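4-hydroxybutyrate coenzyme A transferase (Shewanella oneidensis, PDB 2OAS) probably transfers coenzyme A between carboxylate substrates such as 4-hydroxybutyrate and acetate, and binds coenzyme A in its active site. Local coordinates at residues Gly331-Ile336 with Val373-Ala378; Pro299-Ile304 with Arg337-Ser342. All coordinates share one frame; numbering follows the deposited sequence.

Contact 1 of 2, residues Gly331-Ile336 with Val373-Ala378; sequences GQMDFI and VVTTRA. With COA (coenzyme A), chain C.
This is a buried, partly polar contact in which the N-terminal turns of helix 332-341 meet strand 373-375, an edge strand of a small four-stranded mixed sheet, beside bound coenzyme A. Its centre is the carboxamide of Gln-332. A chi1 of 70° tucks CG in between the backbone N and C, and the extended chain beyond it carries OE1 to Thr-375. OG1 of Thr-375 donates to OE1 of Gln-332 over 2.9 Å, from above the carbonyl plane rather than within it. NE2 is tied to Ser-306 O, which fixes the amide's rotation from both ends. Val-374 crosses this chain at about a right angle, its CG1 lying 3.8 Å from CG of Gln-332. Val-374 and Thr-375 both bond through their backbones to Val-316 of the neighbouring strand, a classic beta bulge, and this puts both side chains on the helix. Selenomethionine Met-333 brings SE within 3.6 Å of Val-374 O, and Ile-336 CD1 meets Thr-375 CG2 tip to tip at 4.1 Å. On the ligand side, Gly-331, at the N-cap position, gives its N-H to O5P of coenzyme A at 2.6 Å, nearly straight at 165°, while Gln-332 CB lies 3.7 Å from its C6P.

Contact 2 of 2, residues Pro299-Ile304 with Arg337-Ser342; sequences PNVMAI and RGAGLS
No aromatic ring takes part; the flat groups are the peptide planes of strand 301-305, whose edges bond to Cys-206 on one side and Arg-346 on the other. Met-302, on the face away from the helix, packs on Leu-207 and Val-348, while the other face presents Val-301 and Ala-303 to helix 332-341. On that helix face Ala-339 CB is received by two methyls, Val-301 CG1 at 3.7 Å and Ala-303 CB at 3.9 Å. Val-301 splits its branches: CG1, anti to the backbone N (chi1 161°), goes to the alanine, while CG2 rests 3.8 Å from Ser-342 CB. The hydroxyl of Ser-342, just past the helix, is anti to its own backbone N and reaches back to the start of the strand. There OG accepts a weak but straight bond from Val-301 N (3.3 Å, 171°), and it donates to Asn-298 O. An alanine in place of Val-301 removes CG1 from Ala-339 and CG2 from Ser-342, which would probably loosen the seating of the helix end on the strand. Strand 301-305, helix 332-341 and the adjacent parallel strand 346-350 form a beta-alpha-beta crossover, interrupted by an excursion of short strands, in the C-terminal acetyl-CoA hydrolase/transferase domain.

How the contacts relate
Both contacts are buried and share helix 332-341, contact 1 taking its first turns and contact 2 its end. Their centres lie 12 Å apart, and they touch where Phe-335 O packs 3.5 Å from Ala-303 CB. Contact 1 joins the helix to the small four-stranded sheet, is partly polar and borders coenzyme A. Contact 2 seats it on the six-stranded mixed sheet and is mostly apolar, with a serine hydroxyl at the margin and coenzyme A about 10 Å from the Ala-303 side chain. The second subunit reaches both: its Arg-337 forms a salt bridge with Asp-334 here, and its Asp-334 does the same with Arg-337 here.

Contact 1 of 2, residues Gly331-Ile336 with Val373-Ala378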
loop_
_atom_site.group_PDB
_atom_site.type_symbol
_atom_site.label_atom_id
_atom_site.label_comp_id
_atom_site.label_asym_id
_atom_site.label_seq_id
_atom_site.Cartn_x
_atom_site.Cartn_y
_atom_site.Cartn_z
ATOM N N GLY A 331 -10.389 0.645 3.532
ATOM C CA GLY A 331 -9.216 0.976 4.309
ATOM C C GLY A 331 -8.582 -0.208 4.996
ATOM O O GLY A 331 -7.955 -0.049 6.032
ATOM N N GLN A 332 -8.731 -1.393 4.429
ATOM C CA GLN A 332 -8.141 -2.574 5.043
ATOM C C GLN A 332 -6.625 -2.556 4.862
ATOM O O GLN A 332 -5.886 -3.057 5.706
ATOM C CB GLN A 332 -8.698 -3.852 4.409
ATOM C CG GLN A 332 -8.219 -4.072 2.990
ATOM C CD GLN A 332 -8.454 -5.484 2.486
ATOM O OE1 GLN A 332 -7.991 -5.850 1.404
ATOM N NE2 GLN A 332 -9.176 -6.279 3.261
HETATM N N MSE A 333 -6.166 -1.976 3.762
HETATM C CA MSE A 333 -4.739 -1.942 3.490
HETATM C C MSE A 333 -4.006 -1.048 4.482
HETATM O O MSE A 333 -3.003 -1.437 5.070
HETATM C CB MSE A 333 -4.498 -1.451 2.072
HETATM C CG MSE A 333 -3.089 -1.693 1.601
HETATM SE SE MSE A 333 -2.700 -0.653 0.030
HETATM C CE MSE A 333 -2.257 0.994 0.919
ATOM N N ASP A 334 -4.517 0.165 4.654
ATOM C CA ASP A 334 -3.927 1.118 5.586
ATOM C C ASP A 334 -3.848 0.511 6.985
ATOM O O ASP A 334 -2.855 0.694 7.688
ATOM C CB ASP A 334 -4.757 2.396 5.610
ATOM C CG ASP A 334 -4.502 3.286 4.405
ATOM O OD1 ASP A 334 -5.264 4.252 4.221
ATOM O OD2 ASP A 334 -3.543 3.035 3.648
ATOM N N PHE A 335 -4.893 -0.215 7.384
ATOM C CA PHE A 335 -4.927 -0.852 8.701
ATOM C C PHE A 335 -3.966 -2.026 8.814
ATOM O O PHE A 335 -3.425 -2.305 9.888
ATOM C CB PHE A 335 -6.344 -1.326 9.034
ATOM C CG PHE A 335 -7.193 -0.270 9.656
ATOM C CD1 PHE A 335 -6.903 0.206 10.932
ATOM C CD2 PHE A 335 -8.259 0.273 8.969
ATOM C CE1 PHE A 335 -7.667 1.218 11.511
ATOM C CE2 PHE A 335 -9.024 1.285 9.536
ATOM C CZ PHE A 335 -8.726 1.757 10.813
ATOM N N ILE A 336 -3.766 -2.718 7.699
ATOM C CA ILE A 336 -2.864 -3.860 7.658
ATOM C C ILE A 336 -1.414 -3.398 7.700
ATOM O O ILE A 336 -0.559 -4.071 8.294
ATOM C CB ILE A 336 -3.148 -4.717 6.401
ATOM C CG1 ILE A 336 -4.493 -5.425 6.596
ATOM C CG2 ILE A 336 -2.042 -5.729 6.161
ATOM C CD1 ILE A 336 -4.894 -6.320 5.441
ATOM N N VAL A 373 -6.696 -5.973 -6.989
ATOM C CA VAL A 373 -5.852 -6.252 -5.837
ATOM C C VAL A 373 -5.988 -5.086 -4.853
ATOM O O VAL A 373 -5.701 -3.948 -5.208
ATOM C CB VAL A 373 -4.377 -6.381 -6.246
ATOM C CG1 VAL A 373 -3.495 -6.377 -5.002
ATOM C CG2 VAL A 373 -4.174 -7.633 -7.054
ATOM N N VAL A 374 -6.437 -5.362 -3.637
ATOM C CA VAL A 374 -6.578 -4.302 -2.632
ATOM C C VAL A 374 -5.358 -4.307 -1.708
ATOM O O VAL A 374 -4.798 -3.260 -1.398
ATOM C CB VAL A 374 -7.863 -4.495 -1.789
ATOM C CG1 VAL A 374 -7.967 -3.409 -0.714
ATOM C CG2 VAL A 374 -9.078 -4.438 -2.703
ATOM N N THR A 375 -4.951 -5.500 -1.289
ATOM C CA THR A 375 -3.799 -5.680 -0.421
ATOM C C THR A 375 -2.809 -6.578 -1.164
ATOM O O THR A 375 -3.165 -7.644 -1.653
ATOM C CB THR A 375 -4.227 -6.336 0.898
ATOM O OG1 THR A 375 -5.166 -5.489 1.553
ATOM C CG2 THR A 375 -3.040 -6.563 1.800
ATOM N N THR A 376 -1.561 -6.134 -1.231
ATOM C CA THR A 376 -0.525 -6.842 -1.957
ATOM C C THR A 376 0.218 -7.899 -1.156
ATOM O O THR A 376 0.074 -7.987 0.061
ATOM C CB THR A 376 0.493 -5.836 -2.499
ATOM O OG1 THR A 376 1.151 -5.190 -1.403
ATOM C CG2 THR A 376 -0.213 -4.765 -3.319
ATOM N N ARG A 377 1.009 -8.706 -1.862
ATOM C CA ARG A 377 1.830 -9.752 -1.251
ATOM C C ARG A 377 2.590 -9.222 -0.047
ATOM O O ARG A 377 2.481 -9.749 1.056
ATOM C CB ARG A 377 2.902 -10.236 -2.212
ATOM C CG ARG A 377 2.450 -10.964 -3.399
ATOM C CD ARG A 377 3.611 -11.111 -4.361
ATOM N NE ARG A 377 3.274 -12.067 -5.404
ATOM C CZ ARG A 377 3.873 -12.141 -6.584
ATOM N NH1 ARG A 377 4.860 -11.309 -6.897
ATOM N NH2 ARG A 377 3.470 -13.048 -7.455
ATOM N N ALA A 378 3.388 -8.189 -0.291
ATOM C CA ALA A 378 4.238 -7.585 0.739
ATOM C C ALA A 378 3.501 -7.140 1.990
ATOM O O ALA A 378 4.088 -7.066 3.065
ATOM C CB ALA A 378 5.014 -6.408 0.134
HETATM N N1A COA C . -15.494 -16.071 -6.221
HETATM C C2A COA C . -16.883 -16.130 -6.672
HETATM N N3A COA C . -17.861 -15.630 -5.686
HETATM C C4A COA C . -17.461 -15.140 -4.355
HETATM C C5A COA C . -16.087 -15.073 -3.926
HETATM C C6A COA C . -15.085 -15.578 -4.894
HETATM N N6A COA C . -13.708 -15.572 -4.566
HETATM N N7A COA C . -16.006 -14.569 -2.638
HETATM C C8A COA C . -17.340 -14.300 -2.285
HETATM N N9A COA C . -18.248 -14.633 -3.316
HETATM C C1B COA C . -19.692 -14.515 -3.324
HETATM C C2B COA C . -20.527 -15.196 -2.196
HETATM O O2B COA C . -21.246 -16.289 -2.643
HETATM C C3B COA C . -21.405 -14.107 -1.581
HETATM O O3B COA C . -22.815 -14.494 -1.630
HETATM P P3B COA C . -23.992 -13.594 -1.074
HETATM O O7A COA C . -23.858 -13.207 0.345
HETATM O O8A COA C . -24.075 -12.343 -1.886
HETATM O O9A COA C . -25.243 -14.313 -1.272
HETATM C C4B COA C . -21.106 -12.847 -2.301
HETATM O O4B COA C . -20.114 -13.101 -3.310
HETATM C C5B COA C . -20.740 -11.908 -1.074
HETATM O O5B COA C . -19.567 -12.372 -0.386
HETATM P P1A COA C . -19.228 -12.223 1.233
HETATM O O1A COA C . -20.225 -12.793 2.097
HETATM O O2A COA C . -17.901 -12.855 1.587
HETATM O O3A COA C . -19.139 -10.655 1.393
HETATM P P2A COA C . -18.809 -9.940 2.735
HETATM O O4A COA C . -19.920 -9.064 3.099
HETATM O O5A COA C . -18.603 -10.890 3.812
HETATM O O6A COA C . -17.529 -9.220 2.732
HETATM C CBP COA C . -15.518 -8.113 1.671
HETATM C CCP COA C . -16.190 -9.465 2.303
HETATM C CDP COA C . -16.463 -8.121 0.419
HETATM C CEP COA C . -14.019 -8.377 1.209
HETATM C CAP COA C . -15.763 -6.732 2.603
HETATM O OAP COA C . -14.985 -7.081 3.790
HETATM C C9P COA C . -15.163 -5.454 2.007
HETATM O O9P COA C . -15.929 -4.642 1.509
HETATM N N8P COA C . -13.757 -5.284 2.087
HETATM C C7P COA C . -12.867 -4.215 1.654
HETATM C C6P COA C . -11.962 -3.540 2.749
HETATM C C5P COA C . -12.591 -2.450 3.516
HETATM O O5P COA C . -11.957 -1.422 3.777
HETATM N N4P COA C . -13.959 -2.687 3.901
HETATM C C3P COA C . -14.917 -1.870 4.631
HETATM C C2P COA C . -14.426 -1.258 5.997
HETATM S S1P COA C . -14.662 0.540 6.098
#

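Contact 2 of 2, residues Pro299-Ile304 with Arg337-Ser342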
loop_
_atom_site.group_PDB
_atom_site.type_symbol
_atom_site.label_atom_id
_atom_site.label_comp_id
_atom_site.label_asym_id
_atom_site.label_seq_id
_atom_site.Cartn_x
_atom_site.Cartn_y
_atom_site.Cartn_z
ATOM N N PRO A 299 0.256 0.639 20.255
ATOM C CA PRO A 299 0.974 -0.643 20.310
ATOM C C PRO A 299 0.045 -1.843 20.247
ATOM O O PRO A 299 -1.112 -1.774 20.656
ATOM C CB PRO A 299 1.721 -0.557 21.641
ATOM C CG PRO A 299 0.813 0.302 22.477
ATOM C CD PRO A 299 0.400 1.380 21.521
ATOM N N ASN A 300 0.560 -2.943 19.715
ATOM C CA ASN A 300 -0.212 -4.175 19.618
ATOM C C ASN A 300 -1.518 -4.059 18.832
ATOM O O ASN A 300 -2.535 -4.637 19.215
ATOM C CB ASN A 300 -0.501 -4.699 21.024
ATOM C CG ASN A 300 0.761 -4.908 21.827
ATOM O OD1 ASN A 300 1.650 -5.647 21.415
ATOM N ND2 ASN A 300 0.847 -4.254 22.978
ATOM N N VAL A 301 -1.497 -3.310 17.743
ATOM C CA VAL A 301 -2.680 -3.175 16.912
ATOM C C VAL A 301 -3.043 -4.555 16.347
ATOM O O VAL A 301 -2.162 -5.329 15.980
ATOM C CB VAL A 301 -2.422 -2.193 15.735
ATOM C CG1 VAL A 301 -3.455 -2.393 14.635
ATOM C CG2 VAL A 301 -2.469 -0.759 16.247
HETATM N N MSE A 302 -4.339 -4.852 16.294
HETATM C CA MSE A 302 -4.846 -6.127 15.789
HETATM C C MSE A 302 -5.849 -5.799 14.699
HETATM O O MSE A 302 -6.990 -5.438 14.973
HETATM C CB MSE A 302 -5.534 -6.910 16.921
HETATM C CG MSE A 302 -6.143 -8.251 16.520
HETATM SE SE MSE A 302 -4.852 -9.648 16.106
HETATM C CE MSE A 302 -5.031 -9.643 14.193
ATOM N N ALA A 303 -5.412 -5.903 13.459
ATOM C CA ALA A 303 -6.267 -5.584 12.338
ATOM C C ALA A 303 -6.850 -6.838 11.706
ATOM O O ALA A 303 -6.131 -7.666 11.162
ATOM C CB ALA A 303 -5.487 -4.792 11.320
ATOM N N ILE A 304 -8.166 -6.957 11.774
ATOM C CA ILE A 304 -8.851 -8.119 11.233
ATOM C C ILE A 304 -9.818 -7.723 10.129
ATOM O O ILE A 304 -10.820 -7.070 10.378
ATOM C CB ILE A 304 -9.624 -8.839 12.346
ATOM C CG1 ILE A 304 -8.648 -9.258 13.444
ATOM C CG2 ILE A 304 -10.361 -10.018 11.787
ATOM C CD1 ILE A 304 -9.327 -9.720 14.704
ATOM N N ARG A 337 -1.138 -2.250 7.085
ATOM C CA ARG A 337 0.212 -1.705 7.087
ATOM C C ARG A 337 0.510 -1.099 8.460
ATOM O O ARG A 337 1.547 -1.385 9.056
ATOM C CB ARG A 337 0.382 -0.620 6.011
ATOM C CG ARG A 337 1.840 -0.106 5.868
ATOM C CD ARG A 337 2.799 -1.242 5.525
ATOM N NE ARG A 337 4.171 -0.832 5.222
ATOM C CZ ARG A 337 4.530 -0.017 4.226
ATOM N NH1 ARG A 337 3.611 0.502 3.423
ATOM N NH2 ARG A 337 5.818 0.254 4.018
ATOM N N GLY A 338 -0.419 -0.266 8.941
ATOM C CA GLY A 338 -0.267 0.376 10.228
ATOM C C GLY A 338 -0.093 -0.672 11.298
ATOM O O GLY A 338 0.654 -0.492 12.263
ATOM N N ALA A 339 -0.786 -1.788 11.122
ATOM C CA ALA A 339 -0.690 -2.879 12.065
ATOM C C ALA A 339 0.725 -3.459 12.038
ATOM O O ALA A 339 1.242 -3.861 13.075
ATOM C CB ALA A 339 -1.716 -3.953 11.727
ATOM N N GLY A 340 1.355 -3.493 10.864
ATOM C CA GLY A 340 2.713 -4.016 10.767
ATOM C C GLY A 340 3.745 -3.063 11.354
ATOM O O GLY A 340 4.773 -3.484 11.890
ATOM N N LEU A 341 3.463 -1.771 11.241
ATOM C CA LEU A 341 4.328 -0.724 11.754
ATOM C C LEU A 341 4.194 -0.585 13.270
ATOM O O LEU A 341 5.139 -0.179 13.946
ATOM C CB LEU A 341 3.985 0.607 11.078
ATOM C CG LEU A 341 4.274 0.639 9.576
ATOM C CD1 LEU A 341 3.636 1.866 8.942
ATOM C CD2 LEU A 341 5.771 0.621 9.351
ATOM N N SER A 342 3.023 -0.930 13.796
ATOM C CA SER A 342 2.762 -0.855 15.240
ATOM C C SER A 342 3.603 -1.850 16.040
ATOM O O SER A 342 3.902 -2.952 15.572
ATOM C CB SER A 342 1.278 -1.116 15.524
ATOM O OG SER A 342 1.073 -1.414 16.897
#